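Local coordinates for protein EF0056 (PDB 6ORI) that is of unknown function but, as an enterococcal surface protein with immunoglobulin-like architecture, probably takes part in biofilm formation at the cell surface, at residues Y56-A62 and A129-Q135; T187-L191 and G394-Y398; K248-Y254 and F332-R338. All coordinates share one frame; numbering follows the deposited sequence.

Overall arrangement
From the N terminus, interaction 1 comes first: strand 50-59 runs out into Asn-60 to Ala-62, and the chain returns through residues 129-135 into strand 135-144, closing a loop of 66 intervening residues. Interaction 2 opens later, at strand 184-189, and closes near the C terminus at strand 394-398, joining the large first sheet to the four-stranded one. Interaction 3, between residues 248-254 and 332-338, falls wholly within that span. Interactions 1 and 3 touch, with Thr-134 OG1 and Lys-248 O 2.9 Å apart in a probable hydrogen bond. Interaction 2 lies apart, centre to centre about 24 Å from each, so the two halves of the chain meet at separate places.

Interaction 1: residues Y56-A62 and A129-Q135; sequences YGKHNIA and AETTDTQ
Gly-57 and Gln-135 form an antiparallel hydrogen-bonded pair where strand 50-59 meets the start of strand 135-144, within the large antiparallel sheet of this immunoglobulin-like protein. Two backbone bonds define it: Gly-57 N to Gln-135 O at 3.0 Å, and Gln-135 N to Gly-57 O at 2.8 Å. Beyond this pair, residues 129-134 leave regular strand geometry, and side chains and water take over the joining.

The main polar side-chain link comes from Lys-58. Its chain leaves extended, with CG anti to the backbone N, and bends only at the last torsion (chi4 46°), which turns the ammonium toward the carbonyls of the facing loop. Lys-58 NZ donates to Thr-132 O at 2.8 Å, in the carbonyl plane and on a lone pair. The same nitrogen reaches its neighbour's carbonyl, His-59 O, at 3.1 Å, but from 53° out of that plane.

Thr-131 CG2 packs by van der Waals contact against the backbone past the strand end, 3.5 Å from Ala-62 N. The apolar contact is Thr-134 CG2 with Tyr-56 CB, at 3.8 Å.

The His-59 ring meets the end of Gln-135 with ring and amide planes 49° apart; His-59 CE1 lies 3.7 Å from Gln-135 NE2. Outside the two segments, His-59 ND1 bonds to Tyr-118 OH and His-59 NE2 to Gly-128 O, which fixes the ring's rotation, while Gln-135 OE1 bonds to Ala-127 N, helping to hold the amide. Water 1, above one face of this ring toward its rim, accepts from His-59 N and Gln-135 NE2 and donates to Glu-130 O at 2.8 Å.

Interaction 2: residues T187-L191 and G394-Y398; sequences TGYFL and GTGYY
Thr-395 OG1 is gripped from several directions: Tyr-189 OH lies 2.7 Å from it, and Asp-378 OD1 and Phe-377 O of the adjoining strand 375-382 are both within its hydrogen-bonding range, where they must share or compete for a single proton. The threonine hydroxyl meets the tyrosine at its ring edge, near the ring plane, and the tyrosine comes in roughly perpendicular to the threonine side chain. Tyr-189 gets there because its CG stands between the backbone N and carbonyl carbon (chi1 68°), which aims the ring at the other strand. Beside this pair, Leu-191 CD2 touches the methyl CG2 of Thr-395 at 3.9 Å.

The strand segments are nearly perpendicular, at 99°, with axes 5.9 Å apart, so this is a packing of two sheets and not a pairing within one. Tyr-397 takes a similar first torsion (chi1 80°), and the two tyrosine side chains run alongside one another, pointing opposite ways, Tyr-189 CD1 lying 4.0 Å from Tyr-397 CB. Tyr-397 CE1 is 3.5 Å from Gly-188 O, and the ring also reaches the methyl of Thr-187. Its side chain is about 8 Å from the bound calcium ion.

Water 4 accepts from Tyr-189 N at 3.0 Å and donates to Thr-395 O at 2.9 Å, while water 3 accepts from Tyr-397 N and lies within bonding distance of Thr-187 O. The two segments share no direct backbone bond, so these waters and the tyrosine-threonine hydroxyl contact provide the polar links across the sheet-to-sheet interface.

Interaction 3: residues K248-Y254 and F332-R338; sequences KEKNFSY and FANASPR
Lys-248 reaches straight into the curve of residues 332-338: its fully extended chain carries NZ inside that curve, where backbone carbonyls converge on it. Lys-248 NZ donates to Phe-332 O at 2.7 Å and to Ser-336 O at 2.7 Å, both close to the line of the carbonyl bond. With Phe-252 O of its own segment, the three N-H groups have three sound acceptors; Ala-333 O is a weak fourth. The facing acceptors lie at or next to the ends of the type II beta turn from Ala-333 to Ser-336, which Ser-336 N closes by bonding to Ala-333 O.

Lys-250 contributes its carbonyl, with Pro-337 CA 3.2 Å from Lys-250 O in a CA-H...O contact. Asn-251 then uses its amide: ND2 donates to Ala-335 O at 3.3 Å from above the carbonyl plane. Phe-252 O has two donors. Lys-248 NZ approaches at 2.9 Å on a lone pair, whereas Ala-335 N comes in from above the carbonyl plane. Ser-253 is the N-cap of helix 254-257, its OG bonded to Thr-256 N. Tyr-254 N donates to Asn-334 OD1 at 2.9 Å. The Tyr-254 ring makes an offset stack with Phe-332, centroids 4.7 Å apart and planes at 17°. Tyr-254 CB sits over the Phe-332 face, 3.7 Å from its centroid, a CH-pi contact.

Around this core, Ile-340 of strand 340-348 touches both Lys-248 and Phe-332, Trp-263 packs on Phe-252 and Tyr-254 just before strand 264-269, and Lys-58 of strand 50-59 meets Pro-337 from the other half of the chain.

Interaction 1: residues Y56-A62 and A129-Q135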
loop_
_atom_site.group_PDB
_atom_site.type_symbol
_atom_site.label_atom_id
_atom_site.label_comp_id
_atom_site.label_asym_id
_atom_site.label_seq_id
_atom_site.Cartn_x
_atom_site.Cartn_y
_atom_site.Cartn_z
ATOM N N TYR A 56 -8.941 -5.956 -3.845
ATOM C CA TYR A 56 -9.491 -6.356 -2.558
ATOM C C TYR A 56 -10.229 -5.189 -1.939
ATOM O O TYR A 56 -9.811 -4.036 -2.061
ATOM C CB TYR A 56 -8.386 -6.852 -1.595
ATOM C CG TYR A 56 -7.484 -7.865 -2.244
ATOM C CD1 TYR A 56 -7.998 -8.925 -2.963
ATOM C CD2 TYR A 56 -6.110 -7.739 -2.185
ATOM C CE1 TYR A 56 -7.163 -9.822 -3.608
ATOM C CE2 TYR A 56 -5.284 -8.623 -2.828
ATOM C CZ TYR A 56 -5.812 -9.668 -3.522
ATOM O OH TYR A 56 -4.952 -10.520 -4.179
ATOM N N GLY A 57 -11.326 -5.487 -1.265
ATOM C CA GLY A 57 -12.116 -4.474 -0.605
ATOM C C GLY A 57 -12.742 -4.996 0.645
ATOM O O GLY A 57 -13.098 -6.170 0.722
ATOM N N LYS A 58 -12.871 -4.136 1.645
ATOM C CA LYS A 58 -13.580 -4.516 2.850
ATOM C C LYS A 58 -14.240 -3.296 3.458
ATOM O O LYS A 58 -13.649 -2.188 3.541
ATOM C CB LYS A 58 -12.659 -5.183 3.875
ATOM C CG LYS A 58 -13.452 -5.442 5.153
ATOM C CD LYS A 58 -12.720 -6.172 6.186
ATOM C CE LYS A 58 -13.435 -6.091 7.535
ATOM N NZ LYS A 58 -14.897 -6.329 7.476
ATOM N N HIS A 59 -15.459 -3.507 3.934
ATOM C CA HIS A 59 -16.159 -2.509 4.744
ATOM C C HIS A 59 -16.771 -3.178 5.964
ATOM O O HIS A 59 -16.867 -4.413 6.047
ATOM C CB HIS A 59 -17.169 -1.692 3.927
ATOM C CG HIS A 59 -18.137 -2.515 3.160
ATOM N ND1 HIS A 59 -17.816 -3.115 1.966
ATOM C CD2 HIS A 59 -19.418 -2.848 3.422
ATOM C CE1 HIS A 59 -18.861 -3.785 1.523
ATOM N NE2 HIS A 59 -19.842 -3.654 2.399
ATOM N N ASN A 60 -17.135 -2.356 6.942
ATOM C CA ASN A 60 -17.409 -2.847 8.285
ATOM C C ASN A 60 -18.866 -2.695 8.673
ATOM O O ASN A 60 -19.308 -3.325 9.651
ATOM C CB ASN A 60 -16.559 -2.092 9.312
ATOM C CG ASN A 60 -15.081 -2.152 9.027
ATOM O OD1 ASN A 60 -14.600 -3.006 8.274
ATOM N ND2 ASN A 60 -14.339 -1.249 9.647
ATOM N N ILE A 61 -19.598 -1.882 7.910
ATOM C CA ILE A 61 -21.029 -1.638 8.101
ATOM C C ILE A 61 -21.652 -1.690 6.717
ATOM O O ILE A 61 -21.040 -1.239 5.754
ATOM C CB ILE A 61 -21.276 -0.248 8.737
ATOM C CG1 ILE A 61 -20.629 -0.159 10.122
ATOM C CG2 ILE A 61 -22.763 0.063 8.838
ATOM C CD1 ILE A 61 -21.188 -1.150 11.137
ATOM N N ALA A 62 -22.849 -2.249 6.598
ATOM C CA ALA A 62 -23.462 -2.390 5.304
ATOM C C ALA A 62 -23.441 -1.064 4.547
ATOM O O ALA A 62 -23.650 0.004 5.126
ATOM C CB ALA A 62 -24.885 -2.905 5.457
ATOM N N ALA A 129 -23.824 -5.694 1.366
ATOM C CA ALA A 129 -24.350 -6.190 2.620
ATOM C C ALA A 129 -23.355 -7.058 3.377
ATOM O O ALA A 129 -23.615 -7.424 4.527
ATOM C CB ALA A 129 -25.646 -6.965 2.375
ATOM N N GLU A 130 -22.221 -7.382 2.765
ATOM C CA GLU A 130 -21.263 -8.278 3.397
ATOM C C GLU A 130 -20.195 -7.440 4.070
ATOM O O GLU A 130 -19.592 -6.561 3.442
ATOM C CB GLU A 130 -20.698 -9.250 2.349
ATOM C CG GLU A 130 -21.773 -10.216 1.831
ATOM C CD GLU A 130 -21.367 -11.051 0.625
ATOM O OE1 GLU A 130 -20.154 -11.203 0.364
ATOM O OE2 GLU A 130 -22.284 -11.562 -0.076
ATOM N N THR A 131 -19.998 -7.676 5.364
ATOM C CA THR A 131 -19.120 -6.840 6.182
ATOM C C THR A 131 -18.110 -7.666 6.961
ATOM O O THR A 131 -17.630 -7.245 8.022
ATOM C CB THR A 131 -19.936 -6.034 7.184
ATOM O OG1 THR A 131 -20.604 -6.931 8.086
ATOM C CG2 THR A 131 -20.939 -5.188 6.472
ATOM N N THR A 132 -17.747 -8.825 6.432
ATOM C CA THR A 132 -16.880 -9.734 7.163
ATOM C C THR A 132 -15.539 -9.853 6.440
ATOM O O THR A 132 -14.783 -8.874 6.362
ATOM C CB THR A 132 -17.572 -11.072 7.416
ATOM O OG1 THR A 132 -17.907 -11.701 6.187
ATOM C CG2 THR A 132 -18.855 -10.850 8.221
ATOM N N ASP A 133 -15.234 -11.019 5.901
ATOM C CA ASP A 133 -13.914 -11.282 5.340
ATOM C C ASP A 133 -13.644 -10.425 4.118
ATOM O O ASP A 133 -14.552 -10.170 3.327
ATOM C CB ASP A 133 -13.795 -12.753 4.924
ATOM C CG ASP A 133 -13.983 -13.696 6.078
ATOM O OD1 ASP A 133 -13.729 -13.273 7.227
ATOM O OD2 ASP A 133 -14.355 -14.858 5.805
ATOM N N THR A 134 -12.398 -10.041 3.918
ATOM C CA THR A 134 -12.008 -9.301 2.737
ATOM C C THR A 134 -12.603 -9.890 1.469
ATOM O O THR A 134 -12.533 -11.099 1.264
ATOM C CB THR A 134 -10.489 -9.299 2.616
ATOM O OG1 THR A 134 -9.920 -8.779 3.821
ATOM C CG2 THR A 134 -10.031 -8.459 1.424
ATOM N N GLN A 135 -13.146 -9.015 0.622
ATOM C CA GLN A 135 -13.712 -9.397 -0.667
ATOM C C GLN A 135 -12.679 -9.290 -1.770
ATOM O O GLN A 135 -11.832 -8.418 -1.755
ATOM C CB GLN A 135 -14.931 -8.521 -0.994
ATOM C CG GLN A 135 -16.013 -8.537 0.074
ATOM C CD GLN A 135 -17.297 -7.961 -0.423
ATOM O OE1 GLN A 135 -17.693 -8.214 -1.550
ATOM N NE2 GLN A 135 -17.956 -7.194 0.413
HETATM O O HOH W 1 -16.803 -6.160 3.184
HETATM O O HOH W 2 -21.520 -4.849 10.279
#

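Interaction 2: residues T187-L191 and G394-Y398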
loop_
_atom_site.group_PDB
_atom_site.type_symbol
_atom_site.label_atom_id
_atom_site.label_comp_id
_atom_site.label_asym_id
_atom_site.label_seq_id
_atom_site.Cartn_x
_atom_site.Cartn_y
_atom_site.Cartn_z
ATOM N N THR A 187 -1.096 3.598 -2.595
ATOM C CA THR A 187 -0.193 3.965 -3.686
ATOM C C THR A 187 1.014 3.044 -3.648
ATOM O O THR A 187 1.709 2.996 -2.609
ATOM C CB THR A 187 0.272 5.420 -3.563
ATOM O OG1 THR A 187 -0.852 6.302 -3.657
ATOM C CG2 THR A 187 1.287 5.785 -4.661
ATOM N N GLY A 188 1.263 2.333 -4.755
ATOM C CA GLY A 188 2.346 1.367 -4.844
ATOM C C GLY A 188 3.015 1.432 -6.200
ATOM O O GLY A 188 2.799 2.386 -6.929
ATOM N N TYR A 189 3.851 0.446 -6.490
ATOM C CA TYR A 189 4.542 0.383 -7.762
ATOM C C TYR A 189 4.561 -1.001 -8.336
ATOM O O TYR A 189 4.508 -1.987 -7.613
ATOM C CB TYR A 189 5.959 0.982 -7.698
ATOM C CG TYR A 189 6.941 0.191 -6.858
ATOM C CD1 TYR A 189 6.989 0.333 -5.474
ATOM C CD2 TYR A 189 7.809 -0.708 -7.441
ATOM C CE1 TYR A 189 7.882 -0.401 -4.714
ATOM C CE2 TYR A 189 8.705 -1.443 -6.692
ATOM C CZ TYR A 189 8.736 -1.280 -5.336
ATOM O OH TYR A 189 9.635 -2.031 -4.595
ATOM N N PHE A 190 4.569 -1.091 -9.659
ATOM C CA PHE A 190 4.672 -2.369 -10.332
ATOM C C PHE A 190 6.062 -2.953 -10.210
ATOM O O PHE A 190 7.048 -2.279 -10.463
ATOM C CB PHE A 190 4.309 -2.211 -11.824
ATOM C CG PHE A 190 2.855 -1.875 -12.089
ATOM C CD1 PHE A 190 1.913 -2.867 -12.219
ATOM C CD2 PHE A 190 2.458 -0.550 -12.251
ATOM C CE1 PHE A 190 0.586 -2.539 -12.475
ATOM C CE2 PHE A 190 1.134 -0.235 -12.526
ATOM C CZ PHE A 190 0.213 -1.243 -12.649
ATOM N N LEU A 191 6.117 -4.216 -9.834
ATOM C CA LEU A 191 7.388 -4.934 -9.748
ATOM C C LEU A 191 7.841 -5.398 -11.106
ATOM O O LEU A 191 7.034 -5.734 -11.979
ATOM C CB LEU A 191 7.267 -6.151 -8.837
ATOM C CG LEU A 191 6.819 -5.877 -7.414
ATOM C CD1 LEU A 191 6.829 -7.184 -6.644
ATOM C CD2 LEU A 191 7.711 -4.862 -6.747
ATOM N N GLY A 394 5.088 -6.279 1.934
ATOM C CA GLY A 394 4.718 -5.142 1.127
ATOM C C GLY A 394 5.949 -4.334 0.779
ATOM O O GLY A 394 6.940 -4.314 1.516
ATOM N N THR A 395 5.886 -3.666 -0.357
ATOM C CA THR A 395 6.943 -2.749 -0.739
ATOM C C THR A 395 6.317 -1.486 -1.246
ATOM O O THR A 395 5.252 -1.512 -1.865
ATOM C CB THR A 395 7.906 -3.355 -1.776
ATOM O OG1 THR A 395 8.966 -2.440 -2.054
ATOM C CG2 THR A 395 7.193 -3.704 -3.078
ATOM N N GLY A 396 6.966 -0.371 -0.960
ATOM C CA GLY A 396 6.435 0.916 -1.338
ATOM C C GLY A 396 7.577 1.825 -1.709
ATOM O O GLY A 396 8.734 1.460 -1.607
ATOM N N TYR A 397 7.222 3.008 -2.184
ATOM C CA TYR A 397 8.223 3.924 -2.677
ATOM C C TYR A 397 7.902 5.338 -2.214
ATOM O O TYR A 397 6.769 5.661 -1.814
ATOM C CB TYR A 397 8.351 3.842 -4.211
ATOM C CG TYR A 397 7.307 4.602 -4.966
ATOM C CD1 TYR A 397 5.985 4.150 -5.035
ATOM C CD2 TYR A 397 7.626 5.792 -5.576
ATOM C CE1 TYR A 397 5.030 4.860 -5.711
ATOM C CE2 TYR A 397 6.663 6.515 -6.253
ATOM C CZ TYR A 397 5.370 6.040 -6.300
ATOM O OH TYR A 397 4.415 6.773 -6.964
ATOM N N TYR A 398 8.932 6.177 -2.268
ATOM C CA TYR A 398 8.763 7.616 -2.116
ATOM C C TYR A 398 9.444 8.270 -3.313
ATOM O O TYR A 398 10.622 8.030 -3.578
ATOM C CB TYR A 398 9.345 8.137 -0.799
ATOM C CG TYR A 398 8.855 9.518 -0.505
ATOM C CD1 TYR A 398 9.526 10.637 -0.978
ATOM C CD2 TYR A 398 7.696 9.702 0.193
ATOM C CE1 TYR A 398 9.035 11.905 -0.734
ATOM C CE2 TYR A 398 7.217 10.948 0.454
ATOM C CZ TYR A 398 7.875 12.037 -0.019
ATOM O OH TYR A 398 7.358 13.288 0.241
HETATM O O HOH W 3 4.295 3.042 -1.742
HETATM O O HOH W 4 4.065 -1.721 -4.489
#

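Interaction 3: residues K248-Y254 and F332-R338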
loop_
_atom_site.group_PDB
_atom_site.type_symbol
_atom_site.label_atom_id
_atom_site.label_comp_id
_atom_site.label_asym_id
_atom_site.label_seq_id
_atom_site.Cartn_x
_atom_site.Cartn_y
_atom_site.Cartn_z
ATOM N N LYS A 248 -6.360 -9.315 5.678
ATOM C CA LYS A 248 -6.563 -10.691 6.081
ATOM C C LYS A 248 -7.361 -11.507 5.075
ATOM O O LYS A 248 -8.108 -10.973 4.264
ATOM C CB LYS A 248 -7.294 -10.733 7.416
ATOM C CG LYS A 248 -6.514 -10.132 8.571
ATOM C CD LYS A 248 -7.309 -10.277 9.890
ATOM C CE LYS A 248 -6.599 -9.644 11.054
ATOM N NZ LYS A 248 -7.332 -9.940 12.326
ATOM N N GLU A 249 -7.200 -12.814 5.158
ATOM C CA GLU A 249 -8.018 -13.753 4.411
ATOM C C GLU A 249 -9.338 -14.001 5.148
ATOM O O GLU A 249 -10.416 -13.968 4.542
ATOM C CB GLU A 249 -7.232 -15.059 4.237
ATOM C CG GLU A 249 -7.937 -16.123 3.412
ATOM C CD GLU A 249 -8.034 -15.764 1.949
ATOM O OE1 GLU A 249 -7.288 -14.861 1.492
ATOM O OE2 GLU A 249 -8.861 -16.391 1.256
ATOM N N LYS A 250 -9.252 -14.250 6.450
ATOM C CA LYS A 250 -10.420 -14.494 7.307
ATOM C C LYS A 250 -10.315 -13.575 8.548
ATOM O O LYS A 250 -10.220 -12.367 8.385
ATOM C CB LYS A 250 -10.511 -15.972 7.690
ATOM C CG LYS A 250 -10.713 -16.907 6.506
ATOM C CD LYS A 250 -12.138 -16.888 6.022
ATOM C CE LYS A 250 -12.685 -18.301 5.823
ATOM N NZ LYS A 250 -11.757 -19.191 5.069
ATOM N N ASN A 251 -10.291 -14.134 9.763
ATOM C CA ASN A 251 -10.352 -13.348 10.989
ATOM C C ASN A 251 -9.224 -13.742 11.962
ATOM O O ASN A 251 -9.465 -14.000 13.144
ATOM C CB ASN A 251 -11.728 -13.493 11.667
ATOM C CG ASN A 251 -12.006 -14.896 12.124
ATOM O OD1 ASN A 251 -11.549 -15.860 11.530
ATOM N ND2 ASN A 251 -12.727 -15.015 13.228
ATOM N N PHE A 252 -8.000 -13.776 11.458
ATOM C CA PHE A 252 -6.829 -14.206 12.236
ATOM C C PHE A 252 -6.753 -13.599 13.627
ATOM O O PHE A 252 -6.961 -12.404 13.821
ATOM C CB PHE A 252 -5.564 -13.821 11.471
ATOM C CG PHE A 252 -4.277 -14.284 12.109
ATOM C CD1 PHE A 252 -4.009 -15.630 12.251
ATOM C CD2 PHE A 252 -3.339 -13.370 12.527
ATOM C CE1 PHE A 252 -2.812 -16.062 12.797
ATOM C CE2 PHE A 252 -2.133 -13.790 13.071
ATOM C CZ PHE A 252 -1.882 -15.130 13.207
ATOM N N SER A 253 -6.466 -14.464 14.593
ATOM C CA SER A 253 -6.030 -14.064 15.917
ATOM C C SER A 253 -4.599 -14.544 16.151
ATOM O O SER A 253 -4.331 -15.753 16.155
ATOM C CB SER A 253 -6.933 -14.678 16.972
ATOM O OG SER A 253 -6.338 -14.560 18.260
ATOM N N TYR A 254 -3.693 -13.605 16.376
ATOM C CA TYR A 254 -2.312 -13.965 16.717
ATOM C C TYR A 254 -2.236 -14.742 18.013
ATOM O O TYR A 254 -1.572 -15.759 18.095
ATOM C CB TYR A 254 -1.454 -12.713 16.824
ATOM C CG TYR A 254 0.005 -12.972 17.175
ATOM C CD1 TYR A 254 0.941 -13.232 16.180
ATOM C CD2 TYR A 254 0.445 -12.929 18.493
ATOM C CE1 TYR A 254 2.279 -13.478 16.505
ATOM C CE2 TYR A 254 1.774 -13.156 18.825
ATOM C CZ TYR A 254 2.684 -13.429 17.822
ATOM O OH TYR A 254 4.024 -13.635 18.072
ATOM N N PHE A 332 -3.454 -6.678 16.170
ATOM C CA PHE A 332 -3.768 -7.674 15.154
ATOM C C PHE A 332 -5.252 -7.746 14.830
ATOM O O PHE A 332 -5.652 -8.571 14.008
ATOM C CB PHE A 332 -3.299 -9.054 15.601
ATOM C CG PHE A 332 -1.824 -9.298 15.416
ATOM C CD1 PHE A 332 -1.330 -9.822 14.236
ATOM C CD2 PHE A 332 -0.932 -9.016 16.440
ATOM C CE1 PHE A 332 0.018 -10.065 14.076
ATOM C CE2 PHE A 332 0.416 -9.250 16.262
ATOM C CZ PHE A 332 0.873 -9.764 15.069
ATOM N N ALA A 333 -6.062 -6.898 15.465
ATOM C CA ALA A 333 -7.524 -6.982 15.301
ATOM C C ALA A 333 -7.944 -8.426 15.543
ATOM O O ALA A 333 -8.609 -9.032 14.700
ATOM C CB ALA A 333 -7.936 -6.488 13.908
ATOM N N ASN A 334 -7.539 -8.991 16.688
ATOM C CA ASN A 334 -7.686 -10.409 16.936
ATOM C C ASN A 334 -9.134 -10.857 16.799
ATOM O O ASN A 334 -10.049 -10.218 17.342
ATOM C CB ASN A 334 -7.162 -10.822 18.328
ATOM C CG ASN A 334 -5.622 -10.825 18.439
ATOM O OD1 ASN A 334 -4.874 -11.193 17.517
ATOM N ND2 ASN A 334 -5.146 -10.447 19.618
ATOM N N ALA A 335 -9.312 -11.937 16.047
ATOM C CA ALA A 335 -10.607 -12.591 15.817
ATOM C C ALA A 335 -11.558 -11.774 14.949
ATOM O O ALA A 335 -12.724 -12.144 14.798
ATOM C CB ALA A 335 -11.250 -12.970 17.138
ATOM N N SER A 336 -11.056 -10.700 14.343
ATOM C CA SER A 336 -11.834 -9.857 13.439
ATOM C C SER A 336 -11.236 -9.921 12.034
ATOM O O SER A 336 -10.031 -10.108 11.893
ATOM C CB SER A 336 -11.771 -8.408 13.903
ATOM O OG SER A 336 -12.374 -7.513 12.973
ATOM N N PRO A 337 -12.067 -9.764 10.996
ATOM C CA PRO A 337 -11.541 -9.714 9.639
ATOM C C PRO A 337 -10.955 -8.373 9.270
ATOM O O PRO A 337 -10.498 -8.232 8.136
ATOM C CB PRO A 337 -12.782 -10.018 8.784
ATOM C CG PRO A 337 -13.917 -9.531 9.583
ATOM C CD PRO A 337 -13.541 -9.835 11.015
ATOM N N ARG A 338 -11.001 -7.402 10.170
ATOM C CA ARG A 338 -10.473 -6.081 9.871
ATOM C C ARG A 338 -8.963 -6.130 9.639
ATOM O O ARG A 338 -8.254 -6.977 10.201
ATOM C CB ARG A 338 -10.791 -5.086 10.983
ATOM C CG ARG A 338 -12.239 -4.670 11.020
ATOM C CD ARG A 338 -12.591 -3.752 12.193
ATOM N NE ARG A 338 -12.531 -4.454 13.475
ATOM C CZ ARG A 338 -11.531 -4.403 14.347
ATOM N NH1 ARG A 338 -10.460 -3.650 14.122
ATOM N NH2 ARG A 338 -11.612 -5.119 15.458
HETATM O O HOH W 5 -8.218 -7.502 6.685
HETATM O O HOH W 6 -10.680 -10.462 6.254
#